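Local atomic coordinates of Myo-inositol-1-phosphate synthase-related protein (Thermotoga maritima MSB8, PDB entry 3CIN), a protein that is related to the myo-inositol-1-phosphate synthases and binds nicotinamide-adenine-dinucleotide through a Rossmann-type fold, its precise role being unassigned. Residues 308-311 and 317-320; 359-364 and 381-386; 113-118 and 164-169. All blocks are in the same frame, centred on the assembly; numbering follows the deposited sequence.

Contact 1: residues 308-311 and 317-320; sequences IEYV and TDEL
Leu320 N donates to Ile308 O over 2.9 Å, and Asp318 N reaches Tyr310 O over the same 2.9 Å, nearly straight at 171°. These bonds, with their return partners Ile308 N to Leu320 O and Tyr310 N to Asp318 O, zip up the antiparallel beta hairpin of strands 301-311 and 317-327. Ile308-Leu320 and Tyr310-Asp318 are the hydrogen-bonded pairs, Glu309-Glu319 and Val311-Thr317 the non-hydrogen-bonded ones.

On the face carrying Tyr310, the ring is drawn back over the neighbouring strand because CG sits between the backbone N and the carbonyl carbon (chi1 58°). Asp318 CB lies over one ring face, 3.7 Å from the centroid, in a CH-pi contact, and Leu320 CD1 approaches Tyr310 CE1 at 3.9 Å. Asp318 OD1 is bonded to Asn327 N of the second subunit, where the sheet continues through Glu319 and Leu320.

The other face carries Glu309 and Glu319 beside Val311 and Thr317. The two glutamates run side by side with carboxylates 35° apart in plane. Arg325 NH1 of the third subunit forms a salt bridge with each, which probably offsets the repulsion; His307 NE2 also bonds Glu319 OE2. Glu309 OE1 and Glu319 OE2 stand 4.1 Å apart.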
loop_
_atom_site.group_PDB
_atom_site.type_symbol
_atom_site.label_atom_id
_atom_site.label_comp_id
_atom_site.label_asym_id
_atom_site.label_seq_id
_atom_site.Cartn_x
_atom_site.Cartn_y
_atom_site.Cartn_z
ATOM N N ILE A 308 0.832 10.989 0.097
ATOM C CA ILE A 308 1.401 12.318 0.428
ATOM C C ILE A 308 2.769 12.341 -0.169
ATOM O O ILE A 308 3.522 11.399 -0.034
ATOM C CB ILE A 308 1.432 12.571 1.966
ATOM C CG1 ILE A 308 0.004 12.659 2.500
ATOM C CG2 ILE A 308 2.129 13.892 2.310
ATOM C CD1 ILE A 308 -0.107 12.605 4.055
ATOM N N GLU A 309 3.076 13.404 -0.914
ATOM C CA GLU A 309 4.423 13.609 -1.384
ATOM C C GLU A 309 4.977 14.906 -0.869
ATOM O O GLU A 309 4.254 15.880 -0.691
ATOM C CB GLU A 309 4.581 13.484 -2.885
ATOM C CG GLU A 309 3.729 14.216 -3.689
ATOM C CD GLU A 309 4.057 14.003 -5.175
ATOM O OE1 GLU A 309 4.843 13.065 -5.516
ATOM O OE2 GLU A 309 3.534 14.800 -5.987
ATOM N N TYR A 310 6.260 14.882 -0.558
ATOM C CA TYR A 310 6.870 16.002 0.124
ATOM C C TYR A 310 8.311 16.176 -0.256
ATOM O O TYR A 310 8.959 15.262 -0.744
ATOM C CB TYR A 310 6.713 15.853 1.634
ATOM C CG TYR A 310 7.311 14.586 2.218
ATOM C CD1 TYR A 310 6.556 13.410 2.348
ATOM C CD2 TYR A 310 8.625 14.591 2.699
ATOM C CE1 TYR A 310 7.153 12.298 2.848
ATOM C CE2 TYR A 310 9.192 13.465 3.254
ATOM C CZ TYR A 310 8.431 12.334 3.340
ATOM O OH TYR A 310 9.018 11.199 3.867
ATOM N N VAL A 311 8.826 17.383 -0.036
ATOM C CA VAL A 311 10.196 17.692 -0.357
ATOM C C VAL A 311 11.038 17.636 0.917
ATOM O O VAL A 311 10.679 18.241 1.902
ATOM C CB VAL A 311 10.328 19.129 -0.921
ATOM C CG1 VAL A 311 11.768 19.473 -1.236
ATOM C CG2 VAL A 311 9.473 19.234 -2.193
ATOM N N THR A 317 12.679 14.383 -3.072
ATOM C CA THR A 317 11.243 14.232 -2.990
ATOM C C THR A 317 10.894 12.767 -2.568
ATOM O O THR A 317 11.424 11.815 -3.139
ATOM C CB THR A 317 10.585 14.549 -4.357
ATOM O OG1 THR A 317 10.785 15.947 -4.659
ATOM C CG2 THR A 317 9.107 14.302 -4.330
ATOM N N ASP A 318 10.083 12.677 -1.531
ATOM C CA ASP A 318 9.696 11.413 -0.879
ATOM C C ASP A 318 8.192 11.240 -1.035
ATOM O O ASP A 318 7.470 12.199 -1.274
ATOM C CB ASP A 318 10.037 11.417 0.590
ATOM C CG ASP A 318 11.561 11.433 0.884
ATOM O OD1 ASP A 318 12.388 11.200 -0.000
ATOM O OD2 ASP A 318 11.921 11.614 2.069
ATOM N N GLU A 319 7.709 10.010 -0.864
ATOM C CA GLU A 319 6.312 9.712 -1.002
ATOM C C GLU A 319 5.920 8.689 0.058
ATOM O O GLU A 319 6.666 7.703 0.219
ATOM C CB GLU A 319 6.196 8.971 -2.336
ATOM C CG GLU A 319 5.072 9.258 -3.119
ATOM C CD GLU A 319 5.292 8.795 -4.527
ATOM O OE1 GLU A 319 6.391 8.278 -4.845
ATOM O OE2 GLU A 319 4.360 8.977 -5.319
ATOM N N LEU A 320 4.731 8.857 0.662
ATOM C CA LEU A 320 4.145 7.893 1.589
ATOM C C LEU A 320 2.801 7.455 1.053
ATOM O O LEU A 320 2.050 8.327 0.662
ATOM C CB LEU A 320 3.953 8.499 2.954
ATOM C CG LEU A 320 5.236 8.868 3.649
ATOM C CD1 LEU A 320 4.936 9.807 4.831
ATOM C CD2 LEU A 320 6.023 7.542 4.084
#

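Contact 2: residues 359-364 and 381-386; sequences NAFYMK and EKMRIW
Met383 meets Tyr362 and Phe361 through the end of its side chain, and the contact between the two helices is apolar at its heart. The methyl CE does most of the touching: it lies 3.8 Å from Phe361 CD2 and 3.8 Å from Tyr362 CE2, oblique to both rings. Met383 gets there because CG is anti to its backbone N (chi1 -175°), sending the chain out toward helix 356-362, while bends at chi2 and chi3 fold SD and CE round to the two rings.

The sulfur makes the second kind of contact. Met383 SD sits at the edge of the Tyr362 ring, 5.2 Å from its centroid and 76° off the normal, a Met-aromatic arrangement in which the thioether crosses the tyrosine side chain at about a right angle.

In the fold, this is where the last helix of the chain, 376-386, packs on the short helix 356-362 that follows strand 353-354, an outer strand of the parallel Rossmann-type sheet. Phe361 and Met383 are the residues of closest backbone approach, with CA atoms 6.8 Å apart, and no hydrogen bond joins the two segments.

Ring on ring, Phe361 CD2 stands 3.5 Å above the plane of Tyr362, over its centre, whereas Tyr362 CD2 lies in the plane of the Phe361 ring at its edge. The two neighbours therefore meet edge to face and offer Met383 a surface made of both.

Polar anchoring comes from outside the pair. Tyr362 OH is hydrogen-bonded to Asp338 OD2 on helix 328-348, and Leu339 and Leu342 of that helix also touch the tyrosine. That same hydroxyl oxygen has Met383 CE 3.4 Å away.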
loop_
_atom_site.group_PDB
_atom_site.type_symbol
_atom_site.label_atom_id
_atom_site.label_comp_id
_atom_site.label_asym_id
_atom_site.label_seq_id
_atom_site.Cartn_x
_atom_site.Cartn_y
_atom_site.Cartn_z
ATOM N N ASN A 359 -12.911 18.888 22.638
ATOM C CA ASN A 359 -13.149 18.849 21.205
ATOM C C ASN A 359 -11.855 18.598 20.452
ATOM O O ASN A 359 -11.870 17.859 19.478
ATOM C CB ASN A 359 -13.740 20.170 20.693
ATOM C CG ASN A 359 -15.066 20.497 21.345
ATOM O OD1 ASN A 359 -15.848 19.580 21.702
ATOM N ND2 ASN A 359 -15.401 21.798 21.308
ATOM N N ALA A 360 -10.787 19.262 20.850
ATOM C CA ALA A 360 -9.536 19.150 20.079
ATOM C C ALA A 360 -9.010 17.722 19.904
ATOM O O ALA A 360 -8.321 17.420 18.905
ATOM C CB ALA A 360 -8.485 20.024 20.696
ATOM N N PHE A 361 -9.260 16.864 20.884
ATOM C CA PHE A 361 -8.831 15.507 20.806
ATOM C C PHE A 361 -9.868 14.624 20.122
ATOM O O PHE A 361 -9.551 13.801 19.299
ATOM C CB PHE A 361 -8.528 14.884 22.182
ATOM C CG PHE A 361 -8.044 13.445 22.071
ATOM C CD1 PHE A 361 -6.794 13.165 21.504
ATOM C CD2 PHE A 361 -8.846 12.379 22.406
ATOM C CE1 PHE A 361 -6.384 11.829 21.303
ATOM C CE2 PHE A 361 -8.407 11.032 22.226
ATOM C CZ PHE A 361 -7.177 10.787 21.680
ATOM N N TYR A 362 -11.133 14.774 20.502
ATOM C CA TYR A 362 -12.155 13.840 20.061
ATOM C C TYR A 362 -12.871 14.108 18.720
ATOM O O TYR A 362 -13.580 13.237 18.190
ATOM C CB TYR A 362 -13.199 13.678 21.187
ATOM C CG TYR A 362 -12.682 12.953 22.391
ATOM C CD1 TYR A 362 -12.676 11.559 22.450
ATOM C CD2 TYR A 362 -12.207 13.614 23.457
ATOM C CE1 TYR A 362 -12.223 10.898 23.580
ATOM C CE2 TYR A 362 -11.735 12.961 24.578
ATOM C CZ TYR A 362 -11.716 11.601 24.639
ATOM O OH TYR A 362 -11.225 11.000 25.779
ATOM N N MET A 363 -12.678 15.306 18.188
ATOM C CA MET A 363 -13.478 15.796 17.075
ATOM C C MET A 363 -12.568 16.208 15.971
ATOM O O MET A 363 -11.498 16.794 16.210
ATOM C CB MET A 363 -14.302 17.004 17.498
ATOM C CG MET A 363 -15.260 16.784 18.614
ATOM S SD MET A 363 -16.636 15.761 18.111
ATOM C CE MET A 363 -17.524 15.399 19.642
ATOM N N LYS A 364 -12.994 15.916 14.738
ATOM C CA LYS A 364 -12.197 16.402 13.650
ATOM C C LYS A 364 -12.487 17.794 13.180
ATOM O O LYS A 364 -11.674 18.322 12.472
ATOM C CB LYS A 364 -12.052 15.440 12.506
ATOM C CG LYS A 364 -13.266 14.836 11.958
ATOM C CD LYS A 364 -12.862 13.960 10.789
ATOM C CE LYS A 364 -14.026 13.381 10.063
ATOM N NZ LYS A 364 -14.481 12.109 10.687
ATOM N N GLU A 381 -2.659 15.394 25.402
ATOM C CA GLU A 381 -2.086 15.733 26.699
ATOM C C GLU A 381 -2.877 16.857 27.350
ATOM O O GLU A 381 -3.141 16.825 28.559
ATOM C CB GLU A 381 -0.614 16.087 26.580
ATOM C CG GLU A 381 0.233 14.887 26.080
ATOM C CD GLU A 381 0.595 13.799 27.158
ATOM O OE1 GLU A 381 -0.241 13.313 28.008
ATOM O OE2 GLU A 381 1.794 13.408 27.135
ATOM N N LYS A 382 -3.314 17.830 26.559
ATOM C CA LYS A 382 -4.141 18.919 27.119
ATOM C C LYS A 382 -5.528 18.483 27.597
ATOM O O LYS A 382 -6.045 19.009 28.568
ATOM C CB LYS A 382 -4.268 20.046 26.102
ATOM C CG LYS A 382 -2.933 20.764 25.846
ATOM C CD LYS A 382 -3.113 21.915 24.840
ATOM C CE LYS A 382 -1.835 22.770 24.653
ATOM N NZ LYS A 382 -1.804 24.041 25.464
ATOM N N MET A 383 -6.080 17.485 26.922
ATOM C CA MET A 383 -7.348 16.896 27.308
ATOM C C MET A 383 -7.140 16.136 28.608
ATOM O O MET A 383 -7.941 16.299 29.503
ATOM C CB MET A 383 -7.878 15.977 26.215
ATOM C CG MET A 383 -9.221 15.422 26.461
ATOM S SD MET A 383 -9.117 13.863 27.393
ATOM C CE MET A 383 -8.319 12.806 26.145
ATOM N N ARG A 384 -6.068 15.348 28.741
ATOM C CA ARG A 384 -5.802 14.691 30.057
ATOM C C ARG A 384 -5.742 15.722 31.195
ATOM O O ARG A 384 -6.334 15.534 32.250
ATOM C CB ARG A 384 -4.555 13.854 30.025
ATOM C CG ARG A 384 -4.601 12.647 29.075
ATOM C CD ARG A 384 -3.339 11.791 29.205
ATOM N NE ARG A 384 -3.159 11.239 30.549
ATOM C CZ ARG A 384 -3.714 10.111 30.985
ATOM N NH1 ARG A 384 -4.432 9.338 30.171
ATOM N NH2 ARG A 384 -3.511 9.732 32.233
ATOM N N ILE A 385 -5.047 16.830 30.979
ATOM C CA ILE A 385 -4.916 17.836 32.017
ATOM C C ILE A 385 -6.288 18.405 32.356
ATOM O O ILE A 385 -6.583 18.588 33.508
ATOM C CB ILE A 385 -3.960 18.962 31.606
ATOM C CG1 ILE A 385 -2.527 18.429 31.551
ATOM C CG2 ILE A 385 -4.012 20.136 32.634
ATOM C CD1 ILE A 385 -1.568 19.267 30.649
ATOM N N TRP A 386 -7.107 18.684 31.351
ATOM C CA TRP A 386 -8.484 19.194 31.575
ATOM C C TRP A 386 -9.293 18.226 32.441
ATOM O O TRP A 386 -10.078 18.650 33.322
ATOM C CB TRP A 386 -9.198 19.403 30.231
ATOM C CG TRP A 386 -10.613 19.938 30.387
ATOM C CD1 TRP A 386 -11.010 21.254 30.434
ATOM C CD2 TRP A 386 -11.799 19.156 30.561
ATOM N NE1 TRP A 386 -12.360 21.327 30.609
ATOM C CE2 TRP A 386 -12.871 20.047 30.656
ATOM C CE3 TRP A 386 -12.055 17.778 30.605
ATOM C CZ2 TRP A 386 -14.195 19.610 30.861
ATOM C CZ3 TRP A 386 -13.348 17.356 30.800
ATOM C CH2 TRP A 386 -14.394 18.259 30.935
#

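Contact 3: residues 113-118 and 164-169; sequences GLEDSM and NDKERL
Glu115 and Lys166 mark the closest approach of the two backbones, their CA atoms still 9.0 Å apart, with a 3-10 turn at 114-116 facing the loop that follows helix 154-162. A single long side chain spans the distance. With CG of Lys166 anti to the carbonyl carbon (chi1 -69°) and the chain extended beyond it, NZ reaches Glu115 O and donates to it at 3.1 Å, tilted 33° from the carbonyl plane. The ammonium group is thus held by a main-chain oxygen, while the Glu115 carboxylate is occupied with the backbone: OE1 accepts from His100 N and OE2 from Leu101 N. Glu115 OE2 remains 5.9 Å from Lys166 NZ, so any attraction between the charges acts at long range. Glu115 CG is the nearest part of that side chain to Lys166 NZ, at 4.2 Å.

Each loop has its own internal fastening. Helix 154-162 ends in a Schellman motif with Asn164, at positive phi, as its C-prime residue, and Asp165 then forms the centre of an inverse gamma turn; Lys166 follows directly, its CB turned toward the 113-118 loop. Both loops border helix 120-134, where Asn164 OD1 accepts from Leu120 N and the Lys166 side chain packs on Leu120.

On the other loop, Leu114 O takes two donors from one residue, Ser117 N and Ser117 OG, the hydroxyl lying 3.2 Å away. Asp116 folds back likewise: Gly113 N reaches its OD2 at 3.1 Å from above the carboxylate plane, 58° out of it, and OD1 is bonded to His100 NE2. The Glu115 side chain comes within about 7 Å of the bound nicotinamide-adenine-dinucleotide.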
loop_
_atom_site.group_PDB
_atom_site.type_symbol
_atom_site.label_atom_id
_atom_site.label_comp_id
_atom_site.label_asym_id
_atom_site.label_seq_id
_atom_site.Cartn_x
_atom_site.Cartn_y
_atom_site.Cartn_z
ATOM N N GLY A 113 -42.136 11.541 12.187
ATOM C CA GLY A 113 -41.616 12.666 12.938
ATOM C C GLY A 113 -42.692 13.422 13.656
ATOM O O GLY A 113 -43.843 13.495 13.197
ATOM N N LEU A 114 -42.349 13.957 14.808
ATOM C CA LEU A 114 -43.289 14.801 15.557
ATOM C C LEU A 114 -43.833 15.920 14.659
ATOM O O LEU A 114 -45.011 16.250 14.714
ATOM C CB LEU A 114 -42.599 15.374 16.798
ATOM C CG LEU A 114 -42.282 14.398 17.919
ATOM C CD1 LEU A 114 -41.410 15.071 18.994
ATOM C CD2 LEU A 114 -43.628 13.903 18.504
ATOM N N GLU A 115 -43.009 16.450 13.767
ATOM C CA GLU A 115 -43.370 17.699 13.056
ATOM C C GLU A 115 -44.323 17.422 11.882
ATOM O O GLU A 115 -44.739 18.339 11.183
ATOM C CB GLU A 115 -42.103 18.499 12.658
ATOM C CG GLU A 115 -41.394 18.079 11.349
ATOM C CD GLU A 115 -40.601 16.780 11.398
ATOM O OE1 GLU A 115 -40.692 16.026 12.386
ATOM O OE2 GLU A 115 -39.890 16.525 10.386
ATOM N N ASP A 116 -44.675 16.146 11.700
ATOM C CA ASP A 116 -45.743 15.713 10.789
ATOM C C ASP A 116 -47.122 16.108 11.319
ATOM O O ASP A 116 -48.075 16.223 10.552
ATOM C CB ASP A 116 -45.752 14.198 10.650
ATOM C CG ASP A 116 -44.514 13.638 9.927
ATOM O OD1 ASP A 116 -43.840 14.358 9.163
ATOM O OD2 ASP A 116 -44.246 12.440 10.106
ATOM N N SER A 117 -47.239 16.287 12.634
ATOM C CA SER A 117 -48.525 16.602 13.247
ATOM C C SER A 117 -48.522 17.883 14.064
ATOM O O SER A 117 -49.516 18.186 14.752
ATOM C CB SER A 117 -48.921 15.442 14.146
ATOM O OG SER A 117 -48.073 15.384 15.284
ATOM N N MET A 118 -47.418 18.629 14.029
ATOM C CA MET A 118 -47.280 19.834 14.855
ATOM C C MET A 118 -46.174 20.720 14.299
ATOM O O MET A 118 -45.399 20.293 13.442
ATOM C CB MET A 118 -47.063 19.478 16.344
ATOM C CG MET A 118 -45.755 18.792 16.678
ATOM S SD MET A 118 -45.623 18.168 18.375
ATOM C CE MET A 118 -46.615 16.683 18.285
ATOM N N ASN A 164 -41.459 28.117 12.001
ATOM C CA ASN A 164 -41.666 26.745 11.525
ATOM C C ASN A 164 -40.964 26.531 10.179
ATOM O O ASN A 164 -41.552 25.990 9.229
ATOM C CB ASN A 164 -43.162 26.451 11.406
ATOM C CG ASN A 164 -43.469 24.965 11.293
ATOM O OD1 ASN A 164 -42.729 24.125 11.800
ATOM N ND2 ASN A 164 -44.594 24.635 10.637
ATOM N N ASP A 165 -39.738 27.036 10.085
ATOM C CA ASP A 165 -39.033 27.109 8.800
ATOM C C ASP A 165 -38.289 25.783 8.553
ATOM O O ASP A 165 -37.035 25.664 8.645
ATOM C CB ASP A 165 -38.085 28.325 8.741
ATOM C CG ASP A 165 -37.544 28.605 7.329
ATOM O OD1 ASP A 165 -37.790 27.784 6.404
ATOM O OD2 ASP A 165 -36.842 29.649 7.146
ATOM N N LYS A 166 -39.079 24.790 8.186
ATOM C CA LYS A 166 -38.580 23.442 8.026
ATOM C C LYS A 166 -37.553 23.337 6.915
ATOM O O LYS A 166 -36.557 22.620 7.083
ATOM C CB LYS A 166 -39.736 22.480 7.757
ATOM C CG LYS A 166 -40.639 22.275 8.918
ATOM C CD LYS A 166 -41.793 21.343 8.484
ATOM C CE LYS A 166 -43.038 21.534 9.260
ATOM N NZ LYS A 166 -44.021 20.425 8.976
ATOM N N GLU A 167 -37.741 24.063 5.816
ATOM C CA GLU A 167 -36.786 24.020 4.708
ATOM C C GLU A 167 -35.416 24.550 5.109
ATOM O O GLU A 167 -34.404 24.190 4.487
ATOM C CB GLU A 167 -37.290 24.838 3.506
ATOM N N ARG A 168 -35.367 25.392 6.146
ATOM C CA ARG A 168 -34.080 26.005 6.592
ATOM C C ARG A 168 -33.255 25.134 7.561
ATOM O O ARG A 168 -32.042 25.251 7.629
ATOM C CB ARG A 168 -34.403 27.341 7.281
ATOM C CG ARG A 168 -33.207 28.118 7.825
ATOM C CD ARG A 168 -32.224 28.511 6.759
ATOM N NE ARG A 168 -30.988 29.128 7.245
ATOM C CZ ARG A 168 -29.932 28.465 7.699
ATOM N NH1 ARG A 168 -29.932 27.133 7.785
ATOM N NH2 ARG A 168 -28.859 29.136 8.077
ATOM N N LEU A 169 -33.935 24.300 8.338
ATOM C CA LEU A 169 -33.351 23.626 9.477
ATOM C C LEU A 169 -33.036 22.164 9.195
ATOM O O LEU A 169 -33.674 21.541 8.342
ATOM C CB LEU A 169 -34.324 23.687 10.627
ATOM C CG LEU A 169 -34.363 25.033 11.361
ATOM C CD1 LEU A 169 -35.680 25.195 12.092
ATOM C CD2 LEU A 169 -33.186 25.145 12.326
#

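Contacts 1 and 2 are buried and both touch the second subunit; contact 3 is partly buried, and no other protein chain reaches its segments. The three hold different elements: a hairpin of the mixed sheet, two helices late in the chain, and two loops beside helix 120-134. Chemistry follows place. Contact 1, in the sheet that continues into another subunit, relies on backbone bonds and on charges answered across the interface; contact 2 is sulfur, methyl and ring packing; contact 3 has one lysine-to-carbonyl bond between loops. Contacts 1 and 3 lie on opposite sides of the chain's centre, their centres about 50 Å apart.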